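Local coordinates for protein putative phosphosugar isomerase (Clostridium difficile, PDB 3G68) that is a putative phosphosugar isomerase built from two SIS domains, and probably binds and isomerises phosphorylated sugars, at residues Val50-Tyr55 and Asn153-Gly158; Asn58-Asp63 and Gln160-Lys165; Ile211-His216 and Leu224-Lys229; Lys145-Thr150 and Asn313-Ile318. All coordinates share one frame; numbering follows the deposited sequence.

Contact 1: residues Val50-Tyr55 and Asn153-Gly158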
loop_
_atom_site.group_PDB
_atom_site.type_symbol
_atom_site.label_atom_id
_atom_site.label_comp_id
_atom_site.label_asym_id
_atom_site.label_seq_id
_atom_site.Cartn_x
_atom_site.Cartn_y
_atom_site.Cartn_z
ATOM N N VAL B 50 -46.902 -4.616 -31.394
ATOM C CA VAL B 50 -47.607 -3.492 -30.798
ATOM C C VAL B 50 -46.664 -2.700 -29.887
ATOM O O VAL B 50 -46.625 -1.474 -29.911
ATOM C CB VAL B 50 -48.824 -3.960 -29.957
ATOM C CG1 VAL B 50 -49.493 -2.787 -29.267
ATOM C CG2 VAL B 50 -49.828 -4.730 -30.789
ATOM N N GLN B 51 -45.894 -3.419 -29.077
ATOM C CA GLN B 51 -45.035 -2.775 -28.111
ATOM C C GLN B 51 -43.872 -2.014 -28.712
ATOM O O GLN B 51 -43.607 -0.897 -28.270
ATOM C CB GLN B 51 -44.489 -3.793 -27.088
ATOM C CG GLN B 51 -43.578 -3.188 -26.019
ATOM C CD GLN B 51 -44.252 -2.098 -25.236
ATOM O OE1 GLN B 51 -45.445 -2.216 -24.853
ATOM N NE2 GLN B 51 -43.514 -1.038 -24.962
ATOM N N VAL B 52 -43.201 -2.604 -29.700
ATOM C CA VAL B 52 -41.976 -2.024 -30.278
ATOM C C VAL B 52 -42.225 -1.073 -31.464
ATOM O O VAL B 52 -41.404 -0.203 -31.733
ATOM C CB VAL B 52 -41.000 -3.149 -30.673
ATOM C CG1 VAL B 52 -39.715 -2.605 -31.254
ATOM C CG2 VAL B 52 -40.719 -3.997 -29.407
ATOM N N GLN B 53 -43.368 -1.203 -32.132
ATOM C CA GLN B 53 -43.672 -0.305 -33.248
ATOM C C GLN B 53 -43.426 1.180 -32.950
ATOM O O GLN B 53 -42.838 1.866 -33.798
ATOM C CB GLN B 53 -45.075 -0.561 -33.827
ATOM C CG GLN B 53 -45.434 0.350 -35.013
ATOM C CD GLN B 53 -45.917 1.736 -34.597
ATOM O OE1 GLN B 53 -46.496 1.909 -33.528
ATOM N NE2 GLN B 53 -45.728 2.722 -35.478
ATOM N N PRO B 54 -43.879 1.696 -31.789
ATOM C CA PRO B 54 -43.587 3.112 -31.548
ATOM C C PRO B 54 -42.089 3.425 -31.563
ATOM O O PRO B 54 -41.663 4.384 -32.206
ATOM C CB PRO B 54 -44.192 3.382 -30.170
ATOM C CG PRO B 54 -45.281 2.368 -30.029
ATOM C CD PRO B 54 -44.689 1.133 -30.688
ATOM N N TYR B 55 -41.300 2.606 -30.882
ATOM C CA TYR B 55 -39.843 2.801 -30.858
ATOM C C TYR B 55 -39.293 2.871 -32.247
ATOM O O TYR B 55 -38.510 3.773 -32.570
ATOM C CB TYR B 55 -39.185 1.639 -30.111
ATOM C CG TYR B 55 -37.664 1.598 -30.112
ATOM C CD1 TYR B 55 -36.930 2.399 -29.253
ATOM C CD2 TYR B 55 -36.970 0.695 -30.922
ATOM C CE1 TYR B 55 -35.539 2.353 -29.248
ATOM C CE2 TYR B 55 -35.579 0.625 -30.890
ATOM C CZ TYR B 55 -34.877 1.446 -30.039
ATOM O OH TYR B 55 -33.488 1.383 -29.981
ATOM N N ASN B 153 -35.165 -8.314 -30.426
ATOM C CA ASN B 153 -34.784 -8.617 -31.826
ATOM C C ASN B 153 -35.310 -7.571 -32.814
ATOM O O ASN B 153 -34.595 -7.144 -33.734
ATOM C CB ASN B 153 -35.268 -10.026 -32.229
ATOM C CG ASN B 153 -34.174 -10.854 -32.882
ATOM O OD1 ASN B 153 -33.045 -10.910 -32.377
ATOM N ND2 ASN B 153 -34.496 -11.516 -33.987
ATOM N N LEU B 154 -36.558 -7.153 -32.601
ATOM C CA LEU B 154 -37.189 -6.072 -33.362
ATOM C C LEU B 154 -36.483 -4.716 -33.155
ATOM O O LEU B 154 -36.326 -3.948 -34.097
ATOM C CB LEU B 154 -38.656 -5.935 -33.001
ATOM C CG LEU B 154 -39.589 -7.021 -33.547
ATOM C CD1 LEU B 154 -40.903 -7.029 -32.775
ATOM C CD2 LEU B 154 -39.817 -6.797 -35.042
HETATM N N MSE B 155 -36.090 -4.416 -31.922
HETATM C CA MSE B 155 -35.381 -3.196 -31.656
HETATM C C MSE B 155 -34.006 -3.217 -32.340
HETATM O O MSE B 155 -33.591 -2.206 -32.873
HETATM C CB MSE B 155 -35.219 -2.958 -30.151
HETATM C CG MSE B 155 -36.519 -2.598 -29.471
HETATM SE SE MSE B 155 -36.175 -2.271 -27.595
HETATM C CE MSE B 155 -37.832 -1.408 -27.076
ATOM N N LEU B 156 -33.301 -4.344 -32.252
ATOM C CA LEU B 156 -31.980 -4.499 -32.865
ATOM C C LEU B 156 -32.072 -4.297 -34.379
ATOM O O LEU B 156 -31.259 -3.543 -34.936
ATOM C CB LEU B 156 -31.361 -5.840 -32.501
ATOM C CG LEU B 156 -30.934 -5.857 -31.023
ATOM C CD1 LEU B 156 -30.537 -7.238 -30.596
ATOM C CD2 LEU B 156 -29.803 -4.842 -30.761
ATOM N N LEU B 157 -33.077 -4.903 -35.013
ATOM C CA LEU B 157 -33.343 -4.696 -36.454
ATOM C C LEU B 157 -33.355 -3.207 -36.776
ATOM O O LEU B 157 -32.688 -2.770 -37.734
ATOM C CB LEU B 157 -34.664 -5.322 -36.906
ATOM C CG LEU B 157 -35.151 -5.041 -38.356
ATOM C CD1 LEU B 157 -34.150 -5.618 -39.389
ATOM C CD2 LEU B 157 -36.589 -5.578 -38.554
ATOM N N GLY B 158 -34.122 -2.448 -35.989
ATOM C CA GLY B 158 -34.222 -0.995 -36.129
ATOM C C GLY B 158 -32.872 -0.318 -36.008
ATOM O O GLY B 158 -32.450 0.407 -36.900
#
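Met155, a selenomethionine, lays its extended side chain at about a right angle to that of Tyr55 and carries its selenium over one face of the phenol ring. SE sits 4.5 Å from the centroid of the Tyr55 ring and only 13° off the ring normal, so this is a Met-aromatic contact of the over-the-face kind. The methyl continues across the same face: CE lies 4.3 Å above the plane, displaced toward the rim. Nearer the backbone, Met155 CG comes within 3.6 Å of both Tyr55 CD2 and Tyr55 CE2, along one side of the ring, while the backbone oxygen of Met155 meets the ring edge in plane. Tyr55 reaches this place because its CG is anti to the backbone N (chi1 174°). The two residues belong to helices 43-59 and 145-165 of the first SIS domain, an alpha/beta unit with a five-stranded parallel sheet; here the segments 50-55 and 153-158 run nearly parallel, their axes 20° apart and 9.8 Å from each other at closest approach. One turn before Tyr55, Val52 puts its CG1 branch between two neighbours, 3.7 Å from Met155 CG and 3.9 Å from Leu154 CB. Leu154 goes on to touch Met115 of strand 111-116. At the far end of the ring, Tyr55 OH is hydrogen-bonded to Tyr309 OH, and Tyr308 meets the ring edge-to-face.

Contact 2: residues Asn58-Asp63 and Gln160-Lys165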
loop_
_atom_site.group_PDB
_atom_site.type_symbol
_atom_site.label_atom_id
_atom_site.label_comp_id
_atom_site.label_asym_id
_atom_site.label_seq_id
_atom_site.Cartn_x
_atom_site.Cartn_y
_atom_site.Cartn_z
ATOM N N ASN B 58 -40.253 5.980 -34.209
ATOM C CA ASN B 58 -39.407 7.065 -33.748
ATOM C C ASN B 58 -37.976 6.962 -34.314
ATOM O O ASN B 58 -37.427 7.951 -34.780
ATOM C CB ASN B 58 -39.372 7.074 -32.232
ATOM C CG ASN B 58 -38.570 8.206 -31.670
ATOM O OD1 ASN B 58 -37.391 8.031 -31.327
ATOM N ND2 ASN B 58 -39.175 9.383 -31.593
ATOM N N LEU B 59 -37.406 5.761 -34.336
ATOM C CA LEU B 59 -36.018 5.554 -34.791
ATOM C C LEU B 59 -35.811 5.696 -36.298
ATOM O O LEU B 59 -34.908 6.406 -36.737
ATOM C CB LEU B 59 -35.531 4.165 -34.349
ATOM C CG LEU B 59 -34.078 3.742 -34.576
ATOM C CD1 LEU B 59 -33.103 4.721 -33.935
ATOM C CD2 LEU B 59 -33.858 2.346 -34.050
ATOM N N LEU B 60 -36.650 5.027 -37.082
ATOM C CA LEU B 60 -36.495 4.978 -38.529
ATOM C C LEU B 60 -37.201 6.108 -39.305
ATOM O O LEU B 60 -37.995 6.890 -38.730
ATOM C CB LEU B 60 -36.969 3.612 -39.034
ATOM C CG LEU B 60 -36.297 2.392 -38.414
ATOM C CD1 LEU B 60 -36.944 1.150 -38.925
ATOM C CD2 LEU B 60 -34.770 2.430 -38.751
ATOM N N ASP B 61 -36.885 6.148 -40.609
ATOM C CA ASP B 61 -37.421 7.103 -41.597
ATOM C C ASP B 61 -38.406 6.513 -42.582
ATOM O O ASP B 61 -38.629 7.078 -43.658
ATOM C CB ASP B 61 -36.259 7.621 -42.446
ATOM C CG ASP B 61 -35.326 8.430 -41.685
ATOM O OD1 ASP B 61 -35.757 8.895 -40.600
ATOM O OD2 ASP B 61 -34.194 8.627 -42.185
ATOM N N ILE B 62 -38.968 5.367 -42.256
ATOM C CA ILE B 62 -39.893 4.693 -43.119
ATOM C C ILE B 62 -41.055 4.340 -42.207
ATOM O O ILE B 62 -40.867 4.192 -40.993
ATOM C CB ILE B 62 -39.259 3.418 -43.785
ATOM C CG1 ILE B 62 -38.656 2.450 -42.761
ATOM C CG2 ILE B 62 -38.149 3.807 -44.779
ATOM C CD1 ILE B 62 -38.405 1.089 -43.323
ATOM N N ASP B 63 -42.243 4.219 -42.760
ATOM C CA ASP B 63 -43.378 3.803 -41.954
ATOM C C ASP B 63 -43.153 2.411 -41.422
ATOM O O ASP B 63 -42.705 1.523 -42.152
ATOM C CB ASP B 63 -44.679 3.773 -42.766
ATOM C CG ASP B 63 -45.307 5.136 -42.943
ATOM O OD1 ASP B 63 -46.225 5.217 -43.782
ATOM O OD2 ASP B 63 -44.918 6.107 -42.258
ATOM N N GLN B 160 -29.824 -1.496 -36.224
ATOM C CA GLN B 160 -28.919 -1.978 -37.272
ATOM C C GLN B 160 -29.200 -1.292 -38.601
ATOM O O GLN B 160 -28.272 -0.919 -39.319
ATOM C CB GLN B 160 -29.049 -3.499 -37.403
ATOM C CG GLN B 160 -28.408 -4.281 -36.216
ATOM C CD GLN B 160 -26.943 -4.614 -36.447
ATOM O OE1 GLN B 160 -26.545 -4.888 -37.568
ATOM N NE2 GLN B 160 -26.142 -4.641 -35.369
ATOM N N ILE B 161 -30.482 -1.105 -38.905
ATOM C CA ILE B 161 -30.892 -0.383 -40.111
ATOM C C ILE B 161 -30.492 1.075 -39.955
ATOM O O ILE B 161 -29.836 1.614 -40.821
ATOM C CB ILE B 161 -32.392 -0.464 -40.366
ATOM C CG1 ILE B 161 -32.780 -1.859 -40.838
ATOM C CG2 ILE B 161 -32.812 0.527 -41.443
ATOM C CD1 ILE B 161 -34.288 -2.094 -40.789
ATOM N N ALA B 162 -30.855 1.677 -38.826
ATOM C CA ALA B 162 -30.577 3.086 -38.546
ATOM C C ALA B 162 -29.090 3.436 -38.700
ATOM O O ALA B 162 -28.728 4.462 -39.298
ATOM C CB ALA B 162 -31.077 3.445 -37.137
ATOM N N ARG B 163 -28.227 2.595 -38.146
ATOM C CA ARG B 163 -26.787 2.837 -38.253
ATOM C C ARG B 163 -26.330 2.703 -39.710
ATOM O O ARG B 163 -25.626 3.572 -40.210
ATOM C CB ARG B 163 -25.996 1.907 -37.319
ATOM C CG ARG B 163 -24.455 2.149 -37.314
ATOM C CD ARG B 163 -23.748 1.255 -36.286
ATOM N NE ARG B 163 -23.970 -0.148 -36.627
ATOM C CZ ARG B 163 -23.516 -1.190 -35.950
ATOM N NH1 ARG B 163 -22.770 -1.028 -34.867
ATOM N NH2 ARG B 163 -23.793 -2.415 -36.385
ATOM N N GLU B 164 -26.739 1.633 -40.388
ATOM C CA GLU B 164 -26.325 1.372 -41.778
ATOM C C GLU B 164 -26.719 2.491 -42.692
ATOM O O GLU B 164 -25.916 2.946 -43.525
ATOM C CB GLU B 164 -26.937 0.058 -42.268
ATOM C CG GLU B 164 -26.704 -0.334 -43.755
ATOM C CD GLU B 164 -25.258 -0.677 -44.133
ATOM O OE1 GLU B 164 -24.385 -0.801 -43.239
ATOM O OE2 GLU B 164 -25.027 -0.849 -45.362
ATOM N N LYS B 165 -27.959 2.946 -42.535
ATOM C CA LYS B 165 -28.521 3.996 -43.397
ATOM C C LYS B 165 -28.131 5.436 -42.993
ATOM O O LYS B 165 -28.457 6.393 -43.694
ATOM C CB LYS B 165 -30.049 3.823 -43.524
ATOM C CG LYS B 165 -30.522 2.397 -44.008
ATOM C CD LYS B 165 -29.765 1.822 -45.230
ATOM C CE LYS B 165 -30.510 0.602 -45.816
ATOM N NZ LYS B 165 -29.811 -0.076 -46.993
#
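Two consecutive leucines, Leu59 and Leu60, meet the neighbours Ile161 and Ala162 with quite different side-chain shapes. Leu59 is the last helical residue of its segment. Its CG stands anti to the backbone N (chi1 -174°), which brings the branch point itself up to Ala162: CG and CD1 of Leu59 each lie 4.0 Å from Ala162 CB, so the methyl of the alanine rests against the fork of the leucine. Leu60 is the first residue to leave helical geometry. Its side chain starts out turned neither to nor from the partner helix, yet with chi1 at -56° and an extended second torsion (chi2 175°) its tip swings in, and CD2 does the touching. That methyl is 3.8 Å from Ile161 CG2 and 4.2 Å from Ala162 CB, and it also reaches the backbone, 4.0 Å from Ala162 N. Leu60 and Ile161 come together at about a right angle, with the short CG2 branch of the isoleucine as the point of contact. Both of these side chains also touch Ile37 on strand 36-40. The contact is therefore a small apolar core where helix 43-59 ends and the chain turns into strand 63-67, packed against the late part of helix 145-165: the closing end of a beta-alpha-beta crossover in the parallel alpha/beta sandwich of an SIS domain.

Contact 3: residues Ile211-His216 and Leu224-Lys229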
loop_
_atom_site.group_PDB
_atom_site.type_symbol
_atom_site.label_atom_id
_atom_site.label_comp_id
_atom_site.label_asym_id
_atom_site.label_seq_id
_atom_site.Cartn_x
_atom_site.Cartn_y
_atom_site.Cartn_z
ATOM N N ILE B 211 -59.919 -9.747 -13.695
ATOM C CA ILE B 211 -58.865 -8.748 -13.643
ATOM C C ILE B 211 -58.878 -7.803 -14.836
ATOM O O ILE B 211 -59.189 -8.194 -15.954
ATOM C CB ILE B 211 -57.472 -9.454 -13.635
ATOM C CG1 ILE B 211 -57.327 -10.423 -12.453
ATOM C CG2 ILE B 211 -56.326 -8.411 -13.591
ATOM C CD1 ILE B 211 -56.131 -11.378 -12.546
ATOM N N ARG B 212 -58.506 -6.555 -14.592
ATOM C CA ARG B 212 -58.282 -5.584 -15.639
ATOM C C ARG B 212 -56.921 -4.930 -15.357
ATOM O O ARG B 212 -56.561 -4.749 -14.210
ATOM C CB ARG B 212 -59.410 -4.542 -15.704
ATOM C CG ARG B 212 -60.689 -5.152 -16.208
ATOM C CD ARG B 212 -61.723 -4.073 -16.446
ATOM N NE ARG B 212 -62.970 -4.656 -16.906
ATOM C CZ ARG B 212 -63.908 -5.134 -16.113
ATOM N NH1 ARG B 212 -63.799 -5.073 -14.781
ATOM N NH2 ARG B 212 -65.000 -5.668 -16.653
ATOM N N ILE B 213 -56.133 -4.686 -16.389
ATOM C CA ILE B 213 -54.827 -4.021 -16.250
ATOM C C ILE B 213 -54.984 -2.680 -16.967
ATOM O O ILE B 213 -55.530 -2.634 -18.076
ATOM C CB ILE B 213 -53.668 -4.815 -16.889
ATOM C CG1 ILE B 213 -53.617 -6.227 -16.322
ATOM C CG2 ILE B 213 -52.318 -4.092 -16.651
ATOM C CD1 ILE B 213 -52.572 -7.123 -17.031
ATOM N N ILE B 214 -54.546 -1.596 -16.321
ATOM C CA ILE B 214 -54.589 -0.261 -16.919
ATOM C C ILE B 214 -53.139 0.204 -17.059
ATOM O O ILE B 214 -52.406 0.253 -16.049
ATOM C CB ILE B 214 -55.372 0.744 -16.059
ATOM C CG1 ILE B 214 -56.758 0.197 -15.710
ATOM C CG2 ILE B 214 -55.448 2.109 -16.754
ATOM C CD1 ILE B 214 -57.550 1.103 -14.824
ATOM N N GLY B 215 -52.719 0.484 -18.298
ATOM C CA GLY B 215 -51.347 0.921 -18.604
ATOM C C GLY B 215 -51.287 2.258 -19.331
ATOM O O GLY B 215 -52.300 2.779 -19.792
ATOM N N HIS B 216 -50.079 2.813 -19.412
ATOM C CA HIS B 216 -49.817 4.003 -20.204
ATOM C C HIS B 216 -49.624 3.569 -21.672
ATOM O O HIS B 216 -49.206 2.439 -21.925
ATOM C CB HIS B 216 -48.549 4.714 -19.697
ATOM C CG HIS B 216 -48.271 6.017 -20.387
ATOM N ND1 HIS B 216 -47.520 6.098 -21.534
ATOM C CD2 HIS B 216 -48.666 7.282 -20.108
ATOM C CE1 HIS B 216 -47.440 7.357 -21.921
ATOM N NE2 HIS B 216 -48.127 8.097 -21.074
ATOM N N LEU B 224 -51.422 -5.442 -23.008
ATOM C CA LEU B 224 -52.158 -6.495 -23.699
ATOM C C LEU B 224 -51.541 -7.887 -23.459
ATOM O O LEU B 224 -52.256 -8.873 -23.266
ATOM C CB LEU B 224 -52.187 -6.203 -25.194
ATOM C CG LEU B 224 -52.933 -4.965 -25.640
ATOM C CD1 LEU B 224 -52.818 -4.841 -27.206
ATOM C CD2 LEU B 224 -54.409 -5.069 -25.192
ATOM N N GLU B 225 -50.222 -7.957 -23.451
ATOM C CA GLU B 225 -49.516 -9.237 -23.226
ATOM C C GLU B 225 -49.715 -9.735 -21.806
ATOM O O GLU B 225 -49.992 -10.915 -21.600
ATOM C CB GLU B 225 -48.026 -9.112 -23.546
ATOM C CG GLU B 225 -47.177 -10.314 -23.183
ATOM C CD GLU B 225 -47.585 -11.609 -23.863
ATOM O OE1 GLU B 225 -48.384 -11.574 -24.833
ATOM O OE2 GLU B 225 -47.044 -12.660 -23.429
ATOM N N ALA B 226 -49.605 -8.824 -20.847
ATOM C CA ALA B 226 -49.828 -9.148 -19.432
ATOM C C ALA B 226 -51.238 -9.699 -19.221
ATOM O O ALA B 226 -51.437 -10.692 -18.535
ATOM C CB ALA B 226 -49.591 -7.897 -18.558
ATOM N N ALA B 227 -52.206 -9.058 -19.844
ATOM C CA ALA B 227 -53.590 -9.484 -19.754
ATOM C C ALA B 227 -53.759 -10.879 -20.370
ATOM O O ALA B 227 -54.376 -11.740 -19.746
ATOM C CB ALA B 227 -54.511 -8.456 -20.416
ATOM N N LEU B 228 -53.216 -11.132 -21.560
ATOM C CA LEU B 228 -53.358 -12.467 -22.198
ATOM C C LEU B 228 -52.702 -13.563 -21.348
ATOM O O LEU B 228 -53.280 -14.629 -21.187
ATOM C CB LEU B 228 -52.748 -12.496 -23.611
ATOM C CG LEU B 228 -52.717 -13.814 -24.382
ATOM C CD1 LEU B 228 -54.162 -14.397 -24.565
ATOM C CD2 LEU B 228 -51.964 -13.670 -25.759
ATOM N N LYS B 229 -51.513 -13.310 -20.804
ATOM C CA LYS B 229 -50.825 -14.366 -20.021
ATOM C C LYS B 229 -51.561 -14.675 -18.718
ATOM O O LYS B 229 -51.664 -15.839 -18.331
ATOM C CB LYS B 229 -49.346 -14.044 -19.790
ATOM C CG LYS B 229 -48.510 -14.146 -21.083
ATOM C CD LYS B 229 -48.360 -15.596 -21.549
ATOM C CE LYS B 229 -48.284 -15.751 -23.062
ATOM N NZ LYS B 229 -47.053 -15.256 -23.635
#
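Ile213 leaves the strand toward helix 220-234, and a single methyl, CD1, makes the contacts. It lies 3.4 Å from Ala226 CB, tighter than usual for two carbons, and equally 3.4 Å from Ala227 N, so it presses on the helix backbone as well as on the alanine methyl. Ala227 CB is more distant, 4.1 Å from Ile213 CD1. With CG1 anti to the carbonyl carbon (chi1 -55°) and the chain extended beyond it, the isoleucine spends its full length bridging to the helix, where two small residues let strand and helix come close. A turn of this helix carries a polar pair that does not meet the strand: Lys229 NZ forms a salt bridge with Glu225, 2.6 Å to OE2 and on that oxygen's syn lone pair. Glu225 OE1 is hydrogen-bonded to His47 ND1 and Thr44 OG1, while Lys229 NZ also bonds to Thr44 OG1 and to the carbonyl oxygen of Lys143, linking this helix to the first SIS domain. Ile213 in turn is paired with Thr239 through backbone hydrogen bonding and packs beside Leu263. Strand 210-215 thus lies between strands 238-242 and 258-264 of the second parallel sheet, and helix 220-234 covers it as the crossover of a beta-alpha-beta unit, with Ala227 also touching Val238 on the strand that follows.

Contact 4: residues Lys145-Thr150 and Asn313-Ile318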
loop_
_atom_site.group_PDB
_atom_site.type_symbol
_atom_site.label_atom_id
_atom_site.label_comp_id
_atom_site.label_asym_id
_atom_site.label_seq_id
_atom_site.Cartn_x
_atom_site.Cartn_y
_atom_site.Cartn_z
ATOM N N LYS B 145 -39.822 -15.471 -21.745
ATOM C CA LYS B 145 -38.509 -15.283 -22.379
ATOM C C LYS B 145 -38.611 -14.905 -23.857
ATOM O O LYS B 145 -37.971 -13.971 -24.328
ATOM C CB LYS B 145 -37.720 -16.611 -22.255
ATOM C CG LYS B 145 -36.411 -16.657 -22.994
ATOM C CD LYS B 145 -35.685 -17.984 -22.737
ATOM C CE LYS B 145 -36.370 -19.192 -23.392
ATOM N NZ LYS B 145 -35.421 -20.393 -23.449
ATOM N N GLY B 146 -39.391 -15.676 -24.602
ATOM C CA GLY B 146 -39.562 -15.444 -26.040
ATOM C C GLY B 146 -40.162 -14.100 -26.408
ATOM O O GLY B 146 -39.779 -13.508 -27.419
ATOM N N TYR B 147 -41.061 -13.608 -25.563
ATOM C CA TYR B 147 -41.667 -12.295 -25.749
ATOM C C TYR B 147 -40.571 -11.219 -25.650
ATOM O O TYR B 147 -40.427 -10.428 -26.574
ATOM C CB TYR B 147 -42.806 -12.068 -24.727
ATOM C CG TYR B 147 -43.463 -10.696 -24.802
ATOM C CD1 TYR B 147 -44.075 -10.256 -25.977
ATOM C CD2 TYR B 147 -43.453 -9.824 -23.710
ATOM C CE1 TYR B 147 -44.669 -9.013 -26.048
ATOM C CE2 TYR B 147 -44.041 -8.558 -23.793
ATOM C CZ TYR B 147 -44.656 -8.175 -24.962
ATOM O OH TYR B 147 -45.279 -6.948 -25.067
ATOM N N TYR B 148 -39.829 -11.183 -24.529
ATOM C CA TYR B 148 -38.711 -10.242 -24.323
ATOM C C TYR B 148 -37.653 -10.321 -25.441
ATOM O O TYR B 148 -37.226 -9.304 -25.978
ATOM C CB TYR B 148 -38.032 -10.468 -22.985
ATOM C CG TYR B 148 -38.880 -10.041 -21.814
ATOM C CD1 TYR B 148 -39.150 -8.686 -21.576
ATOM C CD2 TYR B 148 -39.389 -10.975 -20.928
ATOM C CE1 TYR B 148 -39.937 -8.286 -20.491
ATOM C CE2 TYR B 148 -40.157 -10.582 -19.834
ATOM C CZ TYR B 148 -40.430 -9.245 -19.631
ATOM O OH TYR B 148 -41.190 -8.837 -18.571
ATOM N N CYS B 149 -37.236 -11.537 -25.793
ATOM C CA CYS B 149 -36.209 -11.683 -26.806
ATOM C C CYS B 149 -36.713 -11.287 -28.205
ATOM O O CYS B 149 -35.906 -10.853 -29.011
ATOM C CB CYS B 149 -35.633 -13.099 -26.805
ATOM S SG CYS B 149 -34.734 -13.563 -25.331
ATOM N N THR B 150 -38.021 -11.394 -28.483
ATOM C CA THR B 150 -38.589 -10.999 -29.795
ATOM C C THR B 150 -38.668 -9.453 -29.866
ATOM O O THR B 150 -38.292 -8.830 -30.877
ATOM C CB THR B 150 -39.968 -11.688 -30.044
ATOM O OG1 THR B 150 -39.770 -13.122 -30.102
ATOM C CG2 THR B 150 -40.641 -11.190 -31.335
ATOM N N ASN B 313 -38.646 -4.405 -18.180
ATOM C CA ASN B 313 -38.902 -4.624 -16.773
ATOM C C ASN B 313 -40.348 -4.576 -16.318
ATOM O O ASN B 313 -40.671 -5.240 -15.352
ATOM C CB ASN B 313 -38.211 -3.534 -15.943
ATOM C CG ASN B 313 -36.696 -3.468 -16.131
ATOM O OD1 ASN B 313 -36.128 -2.409 -15.912
ATOM N ND2 ASN B 313 -36.043 -4.579 -16.493
ATOM N N PHE B 314 -41.214 -3.800 -16.978
ATOM C CA PHE B 314 -42.516 -3.465 -16.366
ATOM C C PHE B 314 -43.463 -4.605 -16.015
ATOM O O PHE B 314 -44.064 -4.589 -14.932
ATOM C CB PHE B 314 -43.296 -2.405 -17.160
ATOM C CG PHE B 314 -43.721 -1.260 -16.315
ATOM C CD1 PHE B 314 -44.612 -1.443 -15.273
ATOM C CD2 PHE B 314 -43.168 0.007 -16.525
ATOM C CE1 PHE B 314 -44.988 -0.351 -14.459
ATOM C CE2 PHE B 314 -43.501 1.063 -15.719
ATOM C CZ PHE B 314 -44.407 0.882 -14.675
ATOM N N ILE B 315 -43.595 -5.589 -16.897
ATOM C CA ILE B 315 -44.549 -6.661 -16.666
ATOM C C ILE B 315 -43.970 -7.910 -15.993
ATOM O O ILE B 315 -44.692 -8.885 -15.787
ATOM C CB ILE B 315 -45.391 -7.019 -17.920
ATOM C CG1 ILE B 315 -44.572 -7.625 -19.041
ATOM C CG2 ILE B 315 -46.140 -5.799 -18.443
ATOM C CD1 ILE B 315 -45.489 -8.226 -20.131
ATOM N N VAL B 316 -42.687 -7.872 -15.622
ATOM C CA VAL B 316 -42.069 -8.984 -14.850
ATOM C C VAL B 316 -42.974 -9.442 -13.688
ATOM O O VAL B 316 -43.215 -10.644 -13.550
ATOM C CB VAL B 316 -40.629 -8.629 -14.370
ATOM C CG1 VAL B 316 -40.080 -9.636 -13.354
ATOM C CG2 VAL B 316 -39.719 -8.584 -15.545
ATOM N N PRO B 317 -43.459 -8.504 -12.842
ATOM C CA PRO B 317 -44.362 -8.902 -11.743
ATOM C C PRO B 317 -45.607 -9.658 -12.151
ATOM O O PRO B 317 -46.017 -10.583 -11.458
ATOM C CB PRO B 317 -44.726 -7.571 -11.073
ATOM C CG PRO B 317 -44.169 -6.526 -11.945
ATOM C CD PRO B 317 -43.082 -7.083 -12.713
ATOM N N ILE B 318 -46.195 -9.273 -13.284
ATOM C CA ILE B 318 -47.418 -9.886 -13.748
ATOM C C ILE B 318 -47.093 -11.284 -14.280
ATOM O O ILE B 318 -47.810 -12.224 -13.973
ATOM C CB ILE B 318 -48.154 -9.051 -14.846
ATOM C CG1 ILE B 318 -48.484 -7.648 -14.338
ATOM C CG2 ILE B 318 -49.448 -9.758 -15.223
ATOM C CD1 ILE B 318 -49.357 -7.660 -13.146
#
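Tyr148 drives its phenol end into the notch between Ile315 and Val316. From CB, with CG anti to the carbonyl carbon (chi1 -71°), the ring extends away from helix 145-165 and meets Phe187 edge-to-face on its way. At the far carbon, CZ lies 4.2 Å from Val316 CG2. The hydroxyl goes deepest: Tyr148 OH is 3.4 Å from Val316 CG2 and 3.6 Å from Ile315 CG1. Both of these neighbours are aliphatic carbons, and the hydroxyl's hydrogen bond is to Gln319 OE1, a turn further along the helix that starts at Val316. Ile315 holds CG1 between its backbone N and carbonyl carbon (chi1 67°), the crowded position, and from there CD1 reaches Tyr147 CE2 at 4.0 Å, the two side chains crossing at about a right angle. Tyr147 sends its own hydroxyl to Asp222 OD1. Within the first turns of helix 145-165, Thr150 OG1 donates to Gly146 O (2.7 Å) while Thr150 N reaches the same oxygen from the opposite face of its plane. Across the interface the contacts are van der Waals ones, aliphatic branches against two tyrosines, and each buried phenol hydroxyl finds its hydrogen-bond partner outside the two segments.

How the contacts relate
From the N terminus, helix 43-59 supplies the first halves of contacts 1 and 2, and both wait about a hundred residues for helix 145-165 to return. Before it closes either, the start of that helix opens contact 4, so contact 4 crosses both, and contacts 1 and 2 cross each other. Contacts 1 and 2 join successive levels of the same helix pair, meeting where Gly158 touches Leu59 and Leu60. Contact 3 closes a short local loop in the second SIS domain and nests inside the long loop closed by contact 4. Tyr147 links three of them: its hydroxyl touches Gln51 of contact 1 and its ring Glu225 of contact 3.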